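Local coordinates for uncharacterized protein (Staphylococcus aureus, PDB 3P8A) that is of unknown function but carries a glyoxalase-like domain of the VOC family, whose relatives are commonly metal-dependent enzymes or small-molecule-binding proteins, at residues 45-50 / 59-64; 65-70 / 183-188; 160-165 / 206-211; 193-198 / 236-241. One frame throughout, in Å; residues are numbered along the deposited sequence.

Interaction 1. Residues 45-50 / 59-64; sequences IKLHSG and FNKLGY
H48 and L62 face each other as an antiparallel hydrogen-bonded pair. L62 N gives the straighter bond, 2.7 Å to H48 O at 169°, and H48 N returns one to L62 O at 2.9 Å. The compact part of the contact gathers L62, N60 and the two glycines. The CD1 branch of L62 lies 4.0 Å from CA of G50, and N60 curls back, its CG set between backbone N and carbonyl carbon (chi1 59°), bringing OD1 within 3.3 Å of the same G50 CA. That amide is held at OD1 by G51 N and at ND2 by E71. Past G63, whose CA meets CG2 of I45 and CD2 of L47, the chains separate and a water enters, donating to K46 O and accepting from Y64 N at 2.7 Å. The imidazole of H48 brings CD2 to 4.1 Å from CD2 of Y64, at the edge of the phenol ring. The S49 and K61 face is looser: these two form a non-hydrogen-bonded pair, S49 is exposed, and the lysine runs extended past L47 to backbone carbonyls that include F38 O. Strands 48-53 and 58-64 thus make a beta hairpin at the margin of the eight-stranded sheet.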
# COMPACT_ATOMS: atom_id res chain seq x y z
N ILE A 45 -8.70 12.05 9.87
CA ILE A 45 -8.33 11.94 8.45
C ILE A 45 -9.64 11.95 7.70
O ILE A 45 -10.49 11.08 7.93
CB ILE A 45 -7.47 10.70 8.10
CG1 ILE A 45 -6.08 10.78 8.75
CG2 ILE A 45 -7.36 10.49 6.55
CD1 ILE A 45 -5.40 9.45 8.95
N LYS A 46 -9.80 12.92 6.80
CA LYS A 46 -11.00 13.03 5.98
C LYS A 46 -10.96 11.97 4.87
O LYS A 46 -9.90 11.63 4.36
CB LYS A 46 -11.14 14.46 5.40
CG LYS A 46 -11.95 15.40 6.30
CD LYS A 46 -11.11 15.99 7.44
CE LYS A 46 -11.93 16.70 8.49
NZ LYS A 46 -11.13 16.97 9.71
N LEU A 47 -12.13 11.45 4.53
CA LEU A 47 -12.31 10.42 3.53
C LEU A 47 -13.17 10.90 2.39
O LEU A 47 -14.06 11.73 2.59
CB LEU A 47 -12.93 9.15 4.15
CG LEU A 47 -12.24 8.55 5.37
CD1 LEU A 47 -13.02 7.36 5.89
CD2 LEU A 47 -10.82 8.12 5.06
N HIS A 48 -12.88 10.38 1.20
CA HIS A 48 -13.60 10.66 -0.04
C HIS A 48 -13.91 9.31 -0.68
O HIS A 48 -13.02 8.45 -0.76
CB HIS A 48 -12.74 11.54 -0.98
CG HIS A 48 -12.45 12.89 -0.39
ND1 HIS A 48 -13.41 13.90 -0.37
CD2 HIS A 48 -11.35 13.33 0.24
CE1 HIS A 48 -12.84 14.92 0.24
NE2 HIS A 48 -11.60 14.62 0.64
N SER A 49 -15.17 9.10 -1.08
CA SER A 49 -15.61 7.87 -1.75
C SER A 49 -14.81 7.71 -3.02
O SER A 49 -14.57 8.69 -3.73
CB SER A 49 -17.09 7.93 -2.08
OG SER A 49 -17.85 7.44 -0.99
N GLY A 50 -14.34 6.49 -3.26
CA GLY A 50 -13.54 6.16 -4.43
C GLY A 50 -14.40 5.64 -5.56
O GLY A 50 -15.24 6.37 -6.09
N PHE A 59 -14.51 -2.16 -3.58
CA PHE A 59 -14.70 -0.70 -3.63
C PHE A 59 -13.85 -0.05 -2.56
O PHE A 59 -13.49 -0.70 -1.58
CB PHE A 59 -16.18 -0.28 -3.46
CG PHE A 59 -16.83 -0.68 -2.16
CD1 PHE A 59 -17.29 -1.98 -1.96
CD2 PHE A 59 -17.04 0.25 -1.16
CE1 PHE A 59 -17.90 -2.35 -0.76
CE2 PHE A 59 -17.66 -0.11 0.05
CZ PHE A 59 -18.09 -1.41 0.24
N ASN A 60 -13.58 1.23 -2.71
CA ASN A 60 -12.71 1.92 -1.77
C ASN A 60 -13.18 3.30 -1.31
O ASN A 60 -14.17 3.83 -1.83
CB ASN A 60 -11.25 1.96 -2.34
CG ASN A 60 -11.09 2.65 -3.69
OD1 ASN A 60 -12.01 3.28 -4.23
ND2 ASN A 60 -9.92 2.56 -4.28
N LYS A 61 -12.49 3.86 -0.32
CA LYS A 61 -12.66 5.20 0.24
C LYS A 61 -11.26 5.64 0.42
O LYS A 61 -10.40 4.82 0.77
CB LYS A 61 -13.39 5.20 1.59
CG LYS A 61 -14.90 5.14 1.50
CD LYS A 61 -15.46 5.48 2.87
CE LYS A 61 -16.96 5.31 2.94
NZ LYS A 61 -17.43 5.41 4.35
N LEU A 62 -10.98 6.91 0.13
CA LEU A 62 -9.62 7.41 0.12
C LEU A 62 -9.35 8.52 1.08
O LEU A 62 -10.13 9.45 1.19
CB LEU A 62 -9.25 7.82 -1.32
CG LEU A 62 -9.70 6.83 -2.42
CD1 LEU A 62 -9.86 7.50 -3.76
CD2 LEU A 62 -8.77 5.62 -2.50
N GLY A 63 -8.26 8.36 1.82
CA GLY A 63 -7.74 9.34 2.75
C GLY A 63 -6.50 9.97 2.13
O GLY A 63 -5.40 9.43 2.25
N TYR A 64 -6.69 11.09 1.39
CA TYR A 64 -5.58 11.77 0.74
C TYR A 64 -4.74 12.52 1.76
O TYR A 64 -5.25 13.34 2.52
CB TYR A 64 -6.07 12.72 -0.37
CG TYR A 64 -6.68 12.02 -1.55
CD1 TYR A 64 -5.88 11.41 -2.52
CD2 TYR A 64 -8.06 11.99 -1.74
CE1 TYR A 64 -6.44 10.79 -3.63
CE2 TYR A 64 -8.63 11.37 -2.85
CZ TYR A 64 -7.81 10.77 -3.79
OH TYR A 64 -8.37 10.16 -4.90
O HOH W 1 -8.91 12.49 1.90

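Interaction 2. Residues 65-70 / 183-188; sequences INENYI and KYFQKQ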
# COMPACT_ATOMS: atom_id res chain seq x y z
N ILE A 65 -3.44 12.22 1.79
CA ILE A 65 -2.50 12.85 2.71
C ILE A 65 -1.75 13.94 1.95
O ILE A 65 -2.23 15.07 1.88
CB ILE A 65 -1.61 11.80 3.44
CG1 ILE A 65 -2.44 10.68 4.09
CG2 ILE A 65 -0.68 12.45 4.47
CD1 ILE A 65 -3.54 11.17 5.19
N ASN A 66 -0.60 13.61 1.33
CA ASN A 66 0.21 14.57 0.58
C ASN A 66 1.03 13.82 -0.47
O ASN A 66 2.07 13.24 -0.16
CB ASN A 66 1.10 15.38 1.55
CG ASN A 66 1.76 16.62 0.95
OD1 ASN A 66 1.64 16.93 -0.24
ND2 ASN A 66 2.48 17.35 1.79
N GLU A 67 0.50 13.78 -1.72
CA GLU A 67 1.07 13.10 -2.88
C GLU A 67 1.11 11.56 -2.67
O GLU A 67 1.75 10.81 -3.42
CB GLU A 67 2.44 13.71 -3.30
CG GLU A 67 2.32 15.14 -3.80
CD GLU A 67 3.62 15.89 -3.93
OE1 GLU A 67 3.91 16.75 -3.07
OE2 GLU A 67 4.36 15.64 -4.92
N ASN A 68 0.37 11.11 -1.64
CA ASN A 68 0.17 9.72 -1.26
C ASN A 68 -1.13 9.63 -0.47
O ASN A 68 -1.71 10.66 -0.12
CB ASN A 68 1.37 9.14 -0.48
CG ASN A 68 1.94 10.03 0.59
OD1 ASN A 68 3.15 10.31 0.63
ND2 ASN A 68 1.09 10.49 1.49
N TYR A 69 -1.66 8.42 -0.27
CA TYR A 69 -2.94 8.31 0.40
C TYR A 69 -3.12 7.00 1.11
O TYR A 69 -2.29 6.10 1.00
CB TYR A 69 -4.10 8.53 -0.61
CG TYR A 69 -4.16 7.56 -1.77
CD1 TYR A 69 -5.08 6.52 -1.78
CD2 TYR A 69 -3.33 7.72 -2.88
CE1 TYR A 69 -5.15 5.63 -2.86
CE2 TYR A 69 -3.40 6.84 -3.97
CZ TYR A 69 -4.30 5.79 -3.94
OH TYR A 69 -4.38 4.93 -5.00
N ILE A 70 -4.23 6.90 1.84
CA ILE A 70 -4.66 5.69 2.50
C ILE A 70 -5.83 5.18 1.67
O ILE A 70 -6.80 5.91 1.45
CB ILE A 70 -5.10 5.94 3.97
CG1 ILE A 70 -3.95 6.59 4.79
CG2 ILE A 70 -5.56 4.61 4.61
CD1 ILE A 70 -4.41 7.36 6.07
N LYS A 183 -6.86 19.52 -4.09
CA LYS A 183 -8.08 19.95 -3.40
C LYS A 183 -8.46 18.99 -2.26
O LYS A 183 -9.15 19.40 -1.33
CB LYS A 183 -9.26 20.13 -4.38
CG LYS A 183 -9.66 18.86 -5.13
CD LYS A 183 -11.07 18.91 -5.70
CE LYS A 183 -11.13 19.13 -7.19
NZ LYS A 183 -10.55 18.00 -7.97
N TYR A 184 -7.98 17.73 -2.33
CA TYR A 184 -8.23 16.66 -1.35
C TYR A 184 -7.07 16.42 -0.37
O TYR A 184 -7.30 15.81 0.67
CB TYR A 184 -8.59 15.33 -2.05
CG TYR A 184 -9.74 15.41 -3.03
CD1 TYR A 184 -10.97 15.95 -2.66
CD2 TYR A 184 -9.62 14.89 -4.31
CE1 TYR A 184 -12.03 16.01 -3.55
CE2 TYR A 184 -10.67 14.95 -5.22
CZ TYR A 184 -11.88 15.51 -4.84
OH TYR A 184 -12.92 15.57 -5.73
N PHE A 185 -5.84 16.90 -0.68
CA PHE A 185 -4.68 16.71 0.19
C PHE A 185 -4.85 17.39 1.54
O PHE A 185 -5.27 18.55 1.61
CB PHE A 185 -3.37 17.17 -0.48
CG PHE A 185 -2.87 16.41 -1.70
CD1 PHE A 185 -3.37 15.15 -2.02
CD2 PHE A 185 -1.88 16.96 -2.52
CE1 PHE A 185 -2.90 14.45 -3.14
CE2 PHE A 185 -1.42 16.27 -3.65
CZ PHE A 185 -1.93 15.02 -3.95
N GLN A 186 -4.50 16.66 2.61
CA GLN A 186 -4.61 17.17 3.99
C GLN A 186 -3.18 17.35 4.43
O GLN A 186 -2.58 16.45 5.02
CB GLN A 186 -5.36 16.15 4.86
CG GLN A 186 -6.75 15.84 4.34
CD GLN A 186 -7.33 14.65 5.03
OE1 GLN A 186 -7.75 14.73 6.19
NE2 GLN A 186 -7.38 13.52 4.33
N LYS A 187 -2.61 18.50 4.06
CA LYS A 187 -1.21 18.88 4.23
C LYS A 187 -0.66 19.09 5.65
O LYS A 187 0.56 19.25 5.83
CB LYS A 187 -0.80 19.95 3.22
CG LYS A 187 -0.77 19.37 1.80
CD LYS A 187 -0.36 20.37 0.74
CE LYS A 187 -0.30 19.70 -0.62
NZ LYS A 187 0.10 20.65 -1.69
N GLN A 188 -1.54 18.98 6.66
CA GLN A 188 -1.18 19.01 8.09
C GLN A 188 -0.51 17.64 8.41
O GLN A 188 0.26 17.53 9.36
CB GLN A 188 -2.45 19.21 8.96
CG GLN A 188 -3.43 18.03 8.93
CD GLN A 188 -4.90 18.35 8.89
OE1 GLN A 188 -5.66 18.03 9.80
NE2 GLN A 188 -5.34 18.93 7.78
O HOH W 2 2.45 18.88 -2.19
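The turn between the neighbouring antiparallel strands 58-64 and 69-75 of the eight-stranded sheet, closed by a bond from I65 N to N68 O, packs here against the loop that leads from helix 176-181 into strand 189-198, the first strand of the chain in the seven-stranded sheet. CB of F185 sits 3.4 Å from I65 O, and the same carbonyl takes a weak hydrogen bond from Q186 N, bent to 130°. With CG anti to its own carbonyl carbon (chi1 -66°), the phenyl ring of F185 lies beneath the turn: N66 CA and E67 N stand over one face, both displaced toward the rim, with E67 N 3.5 Å from CZ. CG of E67 touches CE2 from the same part of the turn, and its carboxylate is tilted only 21° from the ring plane. The side chain of Q186 continues to the hairpin at Y64 and K46, while the side chain of I65 packs on F189, I191 and I45. At the solvent-exposed margin the extended chain of K187 crosses the N66 amide at about a right angle, its CG against CG and ND2 of the amide and its CE 3.4 Å from OD1. The charged ends of K187 and E67 do not meet directly. A water joins them, accepting from K187 NZ at 3.0 Å and donating to both N66 OD1 and E67 OE1, the latter 2.7 Å away.

Interaction 3. Residues 160-165 / 206-211; sequences DEIKPP and SNWLKW
P165 lies over one face of the W208 indole in a CH-pi contact, its CG 3.9 Å from the centroid of the six-membered ring and 26° off the ring normal. CG approaches toward the rim, 3.6 Å from CZ2, while CD of the proline reaches NE1. CG2 of I162, anti to its backbone N, meets the same CZ2 at 3.9 Å from an oblique direction. At the indole edge, in the ring plane, NE1 donates to a water 2.9 Å away, and that water donates in turn to I162 O. Three residues along the helix, W211 meets P164 through CZ3, 3.7 Å from the proline CB, and turns the edge at CH2 to OD1 of D160, which lies in the ring plane at 3.5 Å. The carboxylate is steeply inclined to that ring, the planes 70° apart.

Helix 201-212 thereby packs against the loop that leads from strand 147-155 into strand 166-170, joining the eight-stranded sheet to the helix that follows strand 189-198 of the seven-stranded one. Within this helix W211 N bonds to N207 O, which also lies over one face of the W211 ring. Further out, Y245, I110 and V196 touch W208, and F212 meets its ring edge-to-face. The loop is held by K163 O and P164 O, which accept from Y245 OH and N109 ND2 respectively.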
# COMPACT_ATOMS: atom_id res chain seq x y z
N ASP A 160 7.21 -16.06 1.18
CA ASP A 160 7.04 -14.66 1.55
C ASP A 160 6.38 -14.63 2.90
O ASP A 160 5.25 -15.11 3.02
CB ASP A 160 6.14 -13.88 0.55
CG ASP A 160 6.73 -13.63 -0.82
OD1 ASP A 160 7.86 -13.07 -0.89
OD2 ASP A 160 6.05 -13.92 -1.83
N GLU A 161 7.04 -14.07 3.91
CA GLU A 161 6.37 -13.86 5.18
C GLU A 161 5.39 -12.69 4.97
O GLU A 161 4.27 -12.70 5.47
CB GLU A 161 7.36 -13.50 6.31
CG GLU A 161 8.16 -14.67 6.83
CD GLU A 161 7.38 -15.74 7.57
OE1 GLU A 161 6.27 -15.44 8.06
OE2 GLU A 161 7.91 -16.88 7.66
N ILE A 162 5.84 -11.71 4.19
CA ILE A 162 5.16 -10.45 3.92
C ILE A 162 4.74 -10.37 2.48
O ILE A 162 5.56 -10.63 1.60
CB ILE A 162 6.14 -9.26 4.28
CG1 ILE A 162 6.53 -9.28 5.75
CG2 ILE A 162 5.60 -7.89 3.87
CD1 ILE A 162 5.32 -9.33 6.76
N LYS A 163 3.49 -9.96 2.23
CA LYS A 163 3.04 -9.84 0.85
C LYS A 163 3.88 -8.77 0.19
O LYS A 163 4.00 -7.67 0.75
CB LYS A 163 1.55 -9.47 0.75
CG LYS A 163 1.00 -9.62 -0.66
CD LYS A 163 0.58 -11.04 -0.93
CE LYS A 163 -0.15 -11.15 -2.24
NZ LYS A 163 -0.66 -12.53 -2.40
N PRO A 164 4.54 -9.08 -0.96
CA PRO A 164 5.40 -8.08 -1.59
C PRO A 164 4.66 -6.81 -1.98
O PRO A 164 3.60 -6.89 -2.61
CB PRO A 164 5.92 -8.80 -2.86
CG PRO A 164 5.84 -10.25 -2.52
CD PRO A 164 4.56 -10.35 -1.73
N PRO A 165 5.25 -5.63 -1.69
CA PRO A 165 4.67 -4.38 -2.21
C PRO A 165 4.58 -4.47 -3.74
O PRO A 165 5.36 -5.19 -4.38
CB PRO A 165 5.71 -3.32 -1.81
CG PRO A 165 6.39 -3.90 -0.63
CD PRO A 165 6.49 -5.37 -0.93
N SER A 206 16.30 -8.71 2.66
CA SER A 206 17.03 -9.21 1.49
C SER A 206 16.18 -9.05 0.22
O SER A 206 16.66 -8.52 -0.77
CB SER A 206 17.44 -10.67 1.71
OG SER A 206 17.94 -11.27 0.52
N ASN A 207 14.89 -9.46 0.29
CA ASN A 207 13.94 -9.36 -0.82
C ASN A 207 13.65 -7.92 -1.19
O ASN A 207 13.65 -7.61 -2.38
CB ASN A 207 12.62 -10.07 -0.50
CG ASN A 207 12.71 -11.56 -0.60
OD1 ASN A 207 13.65 -12.10 -1.19
ND2 ASN A 207 11.76 -12.25 -0.01
N TRP A 208 13.36 -7.06 -0.20
CA TRP A 208 13.04 -5.65 -0.45
C TRP A 208 14.24 -4.87 -0.97
O TRP A 208 14.07 -3.99 -1.82
CB TRP A 208 12.45 -4.99 0.78
CG TRP A 208 11.02 -5.38 1.09
CD1 TRP A 208 10.43 -6.59 0.88
CD2 TRP A 208 10.06 -4.58 1.79
NE1 TRP A 208 9.14 -6.58 1.37
CE2 TRP A 208 8.88 -5.35 1.92
CE3 TRP A 208 10.07 -3.26 2.28
CZ2 TRP A 208 7.72 -4.85 2.53
CZ3 TRP A 208 8.91 -2.76 2.86
CH2 TRP A 208 7.76 -3.54 2.99
N LEU A 209 15.46 -5.20 -0.51
CA LEU A 209 16.66 -4.52 -1.06
C LEU A 209 16.84 -4.87 -2.55
O LEU A 209 17.16 -3.99 -3.36
CB LEU A 209 17.92 -4.89 -0.29
CG LEU A 209 18.04 -4.36 1.12
CD1 LEU A 209 19.10 -5.11 1.89
CD2 LEU A 209 18.29 -2.86 1.13
N LYS A 210 16.58 -6.13 -2.89
CA LYS A 210 16.70 -6.70 -4.23
C LYS A 210 15.66 -6.11 -5.17
O LYS A 210 16.02 -5.54 -6.20
CB LYS A 210 16.54 -8.21 -4.14
CG LYS A 210 17.22 -8.99 -5.26
CD LYS A 210 16.94 -10.49 -5.18
CE LYS A 210 17.82 -11.26 -4.20
NZ LYS A 210 19.17 -11.54 -4.75
N TRP A 211 14.37 -6.22 -4.79
CA TRP A 211 13.24 -5.77 -5.59
C TRP A 211 13.07 -4.25 -5.70
O TRP A 211 12.70 -3.76 -6.77
CB TRP A 211 11.94 -6.37 -5.05
CG TRP A 211 11.90 -7.87 -4.94
CD1 TRP A 211 12.53 -8.77 -5.75
CD2 TRP A 211 11.06 -8.63 -4.06
NE1 TRP A 211 12.18 -10.05 -5.38
CE2 TRP A 211 11.28 -9.99 -4.35
CE3 TRP A 211 10.18 -8.28 -3.02
CZ2 TRP A 211 10.66 -11.02 -3.63
CZ3 TRP A 211 9.55 -9.30 -2.31
CH2 TRP A 211 9.79 -10.64 -2.61
O HOH W 3 7.81 -9.08 0.82

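Interaction 4. Residues 193-198 / 236-241; sequences TVIVKS and RIEDGK
I195 and R236 lie side by side and point the same way from their parallel strands, CG1 of the isoleucine 4.0 Å from CB of the arginine. R236 then bends at its third torsion and takes its guanidinium group to a salt bridge with D225 and a cation-pi contact with Y223. On the same face E238 leans back: its CG sits between the backbone N and carbonyl carbon (chi1 60°), and the extended chain lays CD against CG2 of I195 at 3.7 Å. Its OE1 comes 3.4 Å from CE of K197, which crosses it at a slant. On the buried face V196 and I237 again run alongside, CB of the valine 3.7 Å from CD1 of the isoleucine, and W208 of helix 201-212 covers both. Backbone bonds, among them V196 N to R236 O at 2.7 Å, join 189-198 and 234-239 as adjacent parallel strands of the mixed seven-stranded sheet, and the pairing fades at a weak bond from G240 N to S198 O. K197 NZ and E238 OE1 stay 4.4 Å apart, beyond a salt bridge, so their attraction is probably modest and the strands are joined chiefly by backbone bonds and apolar packing.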
# COMPACT_ATOMS: atom_id res chain seq x y z
N THR A 193 6.69 6.83 8.33
CA THR A 193 7.19 5.47 8.44
C THR A 193 6.07 4.47 8.31
O THR A 193 4.96 4.71 8.77
CB THR A 193 7.90 5.28 9.81
OG1 THR A 193 8.88 6.30 9.98
CG2 THR A 193 8.59 3.92 9.96
N VAL A 194 6.41 3.33 7.74
CA VAL A 194 5.55 2.17 7.62
C VAL A 194 6.28 1.08 8.37
O VAL A 194 7.47 0.81 8.10
CB VAL A 194 5.22 1.78 6.15
CG1 VAL A 194 4.46 0.44 6.09
CG2 VAL A 194 4.38 2.86 5.50
N ILE A 195 5.60 0.54 9.39
CA ILE A 195 6.15 -0.51 10.21
C ILE A 195 5.56 -1.86 9.82
O ILE A 195 4.32 -2.05 9.80
CB ILE A 195 6.06 -0.22 11.74
CG1 ILE A 195 6.81 1.09 12.08
CG2 ILE A 195 6.70 -1.39 12.52
CD1 ILE A 195 6.86 1.44 13.63
N VAL A 196 6.46 -2.81 9.53
CA VAL A 196 6.16 -4.16 9.13
C VAL A 196 6.73 -5.09 10.19
O VAL A 196 7.90 -4.93 10.61
CB VAL A 196 6.76 -4.46 7.71
CG1 VAL A 196 6.57 -5.91 7.31
CG2 VAL A 196 6.19 -3.53 6.64
N LYS A 197 5.90 -6.04 10.67
CA LYS A 197 6.34 -7.05 11.61
C LYS A 197 6.62 -8.29 10.77
O LYS A 197 5.80 -8.62 9.91
CB LYS A 197 5.29 -7.29 12.71
CG LYS A 197 5.59 -6.43 13.93
CD LYS A 197 4.56 -6.45 15.01
CE LYS A 197 5.09 -5.73 16.24
NZ LYS A 197 4.15 -5.78 17.39
N SER A 198 7.79 -8.92 10.93
CA SER A 198 8.09 -10.12 10.14
C SER A 198 8.65 -11.26 10.99
O SER A 198 9.54 -11.03 11.81
CB SER A 198 9.07 -9.79 9.02
OG SER A 198 9.36 -10.98 8.30
N ARG A 236 10.27 0.28 8.27
CA ARG A 236 10.83 -0.44 9.39
C ARG A 236 10.31 -1.85 9.39
O ARG A 236 9.10 -2.05 9.48
CB ARG A 236 10.53 0.30 10.73
CG ARG A 236 11.07 -0.47 11.95
CD ARG A 236 11.07 0.38 13.19
NE ARG A 236 12.06 1.45 13.06
CZ ARG A 236 12.36 2.33 14.00
NH1 ARG A 236 11.73 2.31 15.17
NH2 ARG A 236 13.29 3.25 13.78
N ILE A 237 11.22 -2.83 9.28
CA ILE A 237 10.93 -4.26 9.35
C ILE A 237 11.43 -4.68 10.72
O ILE A 237 12.62 -4.54 11.01
CB ILE A 237 11.61 -5.11 8.23
CG1 ILE A 237 11.54 -4.46 6.80
CG2 ILE A 237 11.15 -6.60 8.24
CD1 ILE A 237 10.13 -4.20 6.20
N GLU A 238 10.53 -5.10 11.59
CA GLU A 238 10.89 -5.52 12.92
C GLU A 238 10.49 -6.95 13.19
O GLU A 238 9.52 -7.46 12.61
CB GLU A 238 10.43 -4.54 14.01
CG GLU A 238 8.94 -4.30 14.11
CD GLU A 238 8.55 -3.29 15.17
OE1 GLU A 238 7.40 -3.36 15.65
OE2 GLU A 238 9.38 -2.41 15.50
N ASP A 239 11.27 -7.61 14.03
CA ASP A 239 11.02 -8.99 14.43
C ASP A 239 9.69 -9.03 15.17
O ASP A 239 9.39 -8.13 15.94
CB ASP A 239 12.13 -9.45 15.39
CG ASP A 239 13.49 -9.60 14.76
OD1 ASP A 239 13.55 -9.84 13.54
OD2 ASP A 239 14.50 -9.50 15.49
N GLY A 240 8.89 -10.04 14.89
CA GLY A 240 7.61 -10.19 15.58
C GLY A 240 7.15 -11.62 15.60
O GLY A 240 7.69 -12.47 14.88
N LYS A 241 6.15 -11.90 16.43
CA LYS A 241 5.52 -13.22 16.48
C LYS A 241 4.49 -13.29 15.34
O LYS A 241 4.03 -14.36 14.98
CB LYS A 241 4.87 -13.47 17.85
CG LYS A 241 5.89 -13.48 19.00
CD LYS A 241 6.00 -14.82 19.79
CE LYS A 241 7.28 -14.93 20.59
NZ LYS A 241 7.90 -16.28 20.49
O HOH W 4 12.20 -11.90 12.13

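Overall arrangement
Interactions 1 and 2 adjoin, their centres 11 Å apart, and Q186 of interaction 2 ties them together, NE2 to Y64 O and OE1 to K46 N, 2.8 Å each; the Y184 ring meets those of H48 and Y64. Interactions 3 and 4 form a second cluster, centres 12 Å apart, where I162 CD1 comes 3.3 Å from K197 O and W208 CZ3 lies 3.8 Å from I237 CD1. Interactions 1 and 3 are about 27 Å apart between centres, on opposite sides of the chain's centre. Strand 189-198 follows the loop of interaction 2 and supplies interaction 4. Glycerol, probably from crystallisation, binds N60 weakly and Y69 OH, perhaps marking a pocket beside interactions 1 and 2.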